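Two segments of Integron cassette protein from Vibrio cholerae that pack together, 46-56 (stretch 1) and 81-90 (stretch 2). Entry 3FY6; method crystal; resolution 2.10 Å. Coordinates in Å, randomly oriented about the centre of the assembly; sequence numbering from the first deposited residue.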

# COMPACT_ATOMS: atom_id res chain seq x y z
N LYS A 46 8.99 -12.45 -11.03
CA LYS A 46 8.25 -13.43 -11.81
C LYS A 46 7.18 -14.14 -11.01
O LYS A 46 7.42 -14.54 -9.87
N ALA A 47 6.00 -14.30 -11.61
CA ALA A 47 4.94 -15.14 -11.06
C ALA A 47 4.72 -16.32 -11.99
O ALA A 47 4.50 -16.14 -13.19
N THR A 48 4.76 -17.53 -11.45
CA THR A 48 4.58 -18.73 -12.26
C THR A 48 3.23 -19.39 -11.99
O THR A 48 2.86 -19.60 -10.83
N TYR A 49 2.50 -19.70 -13.05
CA TYR A 49 1.21 -20.36 -12.91
C TYR A 49 1.37 -21.81 -12.50
O TYR A 49 2.25 -22.51 -13.00
N SER A 50 0.52 -22.27 -11.59
CA SER A 50 0.47 -23.69 -11.25
C SER A 50 -0.98 -24.19 -11.28
O SER A 50 -1.90 -23.49 -10.86
N GLU A 51 -1.17 -25.40 -11.80
CA GLU A 51 -2.51 -25.92 -12.05
C GLU A 51 -3.43 -25.95 -10.84
O GLU A 51 -4.61 -25.64 -10.93
N ASN A 52 -2.88 -26.33 -9.69
CA ASN A 52 -3.73 -26.56 -8.53
C ASN A 52 -3.47 -25.62 -7.36
O ASN A 52 -4.01 -25.82 -6.27
N GLN A 53 -2.66 -24.60 -7.58
CA GLN A 53 -2.36 -23.64 -6.53
C GLN A 53 -2.29 -22.22 -7.05
O GLN A 53 -2.18 -21.99 -8.26
N ASP A 54 -2.36 -21.26 -6.14
CA ASP A 54 -2.13 -19.86 -6.47
C ASP A 54 -0.77 -19.72 -7.14
O ASP A 54 0.13 -20.52 -6.88
N PRO A 55 -0.62 -18.71 -7.99
CA PRO A 55 0.66 -18.48 -8.67
C PRO A 55 1.80 -18.38 -7.67
O PRO A 55 1.60 -17.87 -6.56
N GLU A 56 2.97 -18.88 -8.05
CA GLU A 56 4.17 -18.76 -7.23
C GLU A 56 4.90 -17.45 -7.55
O GLU A 56 5.41 -17.28 -8.65
N PHE A 81 -2.19 -7.05 -10.30
CA PHE A 81 -1.49 -7.52 -11.50
C PHE A 81 -1.79 -9.00 -11.73
O PHE A 81 -2.04 -9.42 -12.85
N GLN A 82 -1.73 -9.78 -10.65
CA GLN A 82 -1.99 -11.21 -10.75
C GLN A 82 -3.38 -11.45 -11.33
O GLN A 82 -3.56 -12.32 -12.18
N HIS A 83 -4.35 -10.67 -10.88
CA HIS A 83 -5.73 -10.87 -11.31
C HIS A 83 -5.87 -10.61 -12.80
O HIS A 83 -6.42 -11.42 -13.52
N ALA A 84 -5.37 -9.47 -13.25
CA ALA A 84 -5.45 -9.14 -14.67
C ALA A 84 -4.81 -10.25 -15.51
O ALA A 84 -5.35 -10.65 -16.55
N TRP A 85 -3.67 -10.74 -15.05
CA TRP A 85 -2.94 -11.78 -15.77
C TRP A 85 -3.76 -13.06 -15.84
O TRP A 85 -3.91 -13.65 -16.92
N LEU A 86 -4.30 -13.50 -14.70
CA LEU A 86 -5.07 -14.73 -14.66
C LEU A 86 -6.32 -14.63 -15.54
O LEU A 86 -6.68 -15.58 -16.23
N GLU A 87 -6.96 -13.47 -15.53
CA GLU A 87 -8.13 -13.29 -16.39
C GLU A 87 -7.76 -13.28 -17.88
O GLU A 87 -8.45 -13.87 -18.70
N TRP A 88 -6.64 -12.65 -18.21
CA TRP A 88 -6.15 -12.62 -19.58
C TRP A 88 -5.76 -14.02 -20.02
O TRP A 88 -5.98 -14.42 -21.17
N ARG A 89 -5.18 -14.75 -19.09
CA ARG A 89 -4.67 -16.08 -19.35
C ARG A 89 -5.75 -17.01 -19.90
O ARG A 89 -5.52 -17.74 -20.87
N LYS A 90 -6.93 -16.98 -19.28
CA LYS A 90 -8.03 -17.81 -19.74
C LYS A 90 -8.91 -17.11 -20.77
O LYS A 90 -10.02 -17.57 -21.07

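A helix laid against a β-hairpin commonly buries an apolar strip and leaves its polar groups to the margins, and the integron cassette protein gives a compact example. At the centre sits Trp-85, chi1 t, its CA-to-CB bond pointing toward the other stretch and its indole packed against Ala-47, Tyr-49 and Pro-55. Pro-55 packs against it, CG lying 3.7 Å from Trp-85 CZ3, while Ala-47 CB approaches the same CZ3 at 4.2 Å. The indole edge reaches the strand backbone, with Trp-85 CH2 3.6 Å from Tyr-49 N. Ala-47, Tyr-49 and Pro-55 all point toward the helix; Thr-48, between two of them, points away, as strand alternation requires, and its backbone pairs with Glu-56.

Leu-86 (m, t) starts sideways, but its end comes nearer and touches both Pro-55 and Tyr-49: CD1 is 4.1 Å from Pro-55 CG, and CD2 is 3.9 Å from Tyr-49 CD1 at the edge of the tyrosine ring.

Further along the helix, Arg-89 meets one face of the Tyr-49 ring (chi1 t). The arginine, t through chi3, extends far enough for its guanidinium to lie flat on the ring, with planes 9° apart and CZ 3.3 Å from the centroid of the six ring carbons, CG to CZ, of Tyr-49. This is a cation-pi stack, and it leaves the guanidinium edge free for polar partners; NE is hydrogen-bonded elsewhere in the structure. Glu-51 OE2 stays 4.2 Å from Arg-89 NH2, beyond a salt bridge.

At the other end, Gln-82 (t, t) also points inward, but no direct hydrogen bond joins the stretches. Two waters supply the polar link instead: one molecule donates to Asp-54 OD2 (3.1 Å) and accepts from Gln-82 NE2 (3.2 Å), while a second donates to Pro-55 O and Gln-82 OE1, each at 2.9 Å.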

# COMPACT_ATOMS: atom_id res chain seq x y z
CB LYS A 46 9.21 -14.47 -12.40
CG LYS A 46 8.51 -15.56 -13.18
CD LYS A 46 9.49 -16.35 -14.03
CE LYS A 46 8.81 -17.53 -14.68
NZ LYS A 46 9.70 -18.24 -15.64
CB ALA A 47 3.65 -14.34 -10.90
CB THR A 48 5.71 -19.75 -12.02
OG1 THR A 48 5.84 -20.00 -10.62
CG2 THR A 48 7.02 -19.21 -12.53
CB TYR A 49 0.44 -20.29 -14.23
CG TYR A 49 -0.93 -20.91 -14.15
CD1 TYR A 49 -2.03 -20.16 -13.72
CD2 TYR A 49 -1.13 -22.24 -14.48
CE1 TYR A 49 -3.28 -20.73 -13.64
CE2 TYR A 49 -2.39 -22.81 -14.40
CZ TYR A 49 -3.46 -22.05 -13.98
OH TYR A 49 -4.71 -22.61 -13.90
CB SER A 50 1.11 -23.97 -9.88
OG SER A 50 0.39 -23.34 -8.83
CB GLU A 51 -2.43 -27.31 -12.69
CG GLU A 51 -2.44 -27.27 -14.21
CD GLU A 51 -3.70 -26.60 -14.76
OE1 GLU A 51 -4.75 -26.68 -14.09
OE2 GLU A 51 -3.63 -26.01 -15.85
CB ASN A 52 -3.62 -28.02 -8.08
CG ASN A 52 -4.10 -28.98 -9.15
OD1 ASN A 52 -5.23 -28.87 -9.64
ND2 ASN A 52 -3.25 -29.94 -9.52
CB GLN A 53 -1.04 -24.00 -5.84
CG GLN A 53 -1.13 -25.20 -4.91
CD GLN A 53 0.18 -25.47 -4.19
OE1 GLN A 53 1.22 -24.91 -4.53
NE2 GLN A 53 0.13 -26.35 -3.19
CB ASP A 54 -2.18 -19.00 -5.22
CG ASP A 54 -3.59 -18.81 -4.69
OD1 ASP A 54 -4.54 -19.32 -5.33
OD2 ASP A 54 -3.75 -18.14 -3.65
CB PRO A 55 0.44 -17.14 -9.37
CG PRO A 55 -1.03 -17.10 -9.64
CD PRO A 55 -1.66 -17.77 -8.44
CB GLU A 56 5.10 -19.95 -7.50
CG GLU A 56 6.10 -20.23 -6.39
CD GLU A 56 5.46 -20.88 -5.17
OE1 GLU A 56 4.47 -21.63 -5.35
OE2 GLU A 56 5.93 -20.63 -4.04
CB PHE A 81 0.02 -7.34 -11.37
CG PHE A 81 0.50 -5.94 -11.65
CD1 PHE A 81 -0.01 -4.86 -10.95
CD2 PHE A 81 1.49 -5.72 -12.59
CE1 PHE A 81 0.46 -3.57 -11.20
CE2 PHE A 81 1.96 -4.44 -12.85
CZ PHE A 81 1.44 -3.36 -12.15
CB GLN A 82 -1.87 -11.88 -9.38
CG GLN A 82 -2.32 -13.33 -9.36
CD GLN A 82 -2.17 -13.96 -7.98
OE1 GLN A 82 -1.07 -14.25 -7.53
NE2 GLN A 82 -3.29 -14.16 -7.31
CB HIS A 83 -6.70 -9.99 -10.52
CG HIS A 83 -8.13 -10.14 -10.95
ND1 HIS A 83 -8.80 -11.33 -10.89
CD2 HIS A 83 -9.00 -9.23 -11.46
CE1 HIS A 83 -10.04 -11.16 -11.34
NE2 HIS A 83 -10.19 -9.90 -11.69
CB ALA A 84 -4.79 -7.81 -14.94
CB TRP A 85 -1.57 -12.03 -15.14
CG TRP A 85 -0.92 -13.32 -15.56
CD1 TRP A 85 -0.67 -13.72 -16.84
CD2 TRP A 85 -0.44 -14.36 -14.71
NE1 TRP A 85 -0.06 -14.96 -16.83
CE2 TRP A 85 0.09 -15.37 -15.53
CE3 TRP A 85 -0.40 -14.53 -13.32
CZ2 TRP A 85 0.65 -16.54 -15.02
CZ3 TRP A 85 0.16 -15.69 -12.81
CH2 TRP A 85 0.67 -16.68 -13.66
CB LEU A 86 -5.44 -15.11 -13.23
CG LEU A 86 -4.26 -15.49 -12.33
CD1 LEU A 86 -4.75 -15.88 -10.96
CD2 LEU A 86 -3.47 -16.64 -12.95
CB GLU A 87 -8.87 -12.02 -15.99
CG GLU A 87 -9.54 -12.15 -14.63
CD GLU A 87 -10.58 -13.27 -14.61
OE1 GLU A 87 -11.45 -13.29 -15.51
OE2 GLU A 87 -10.52 -14.12 -13.70
CB TRP A 88 -4.94 -11.69 -19.68
CG TRP A 88 -4.17 -11.81 -20.96
CD1 TRP A 88 -4.38 -11.11 -22.11
CD2 TRP A 88 -3.05 -12.67 -21.21
NE1 TRP A 88 -3.46 -11.48 -23.07
CE2 TRP A 88 -2.63 -12.43 -22.54
CE3 TRP A 88 -2.35 -13.60 -20.44
CZ2 TRP A 88 -1.56 -13.11 -23.12
CZ3 TRP A 88 -1.27 -14.27 -21.01
CH2 TRP A 88 -0.89 -14.02 -22.34
CB ARG A 89 -4.10 -16.66 -18.06
CG ARG A 89 -3.34 -17.93 -18.27
CD ARG A 89 -2.89 -18.54 -16.97
NE ARG A 89 -2.45 -19.91 -17.21
CZ ARG A 89 -3.26 -20.96 -17.14
NH1 ARG A 89 -4.53 -20.79 -16.81
NH2 ARG A 89 -2.79 -22.17 -17.39
CB LYS A 90 -8.86 -18.33 -18.56
CG LYS A 90 -9.41 -17.27 -17.64
CD LYS A 90 -9.75 -17.88 -16.29
CE LYS A 90 -10.54 -16.92 -15.42
NZ LYS A 90 -10.73 -17.44 -14.03
O HOH W 1 -2.88 -15.26 -4.35
O HOH W 2 -0.43 -16.14 -5.45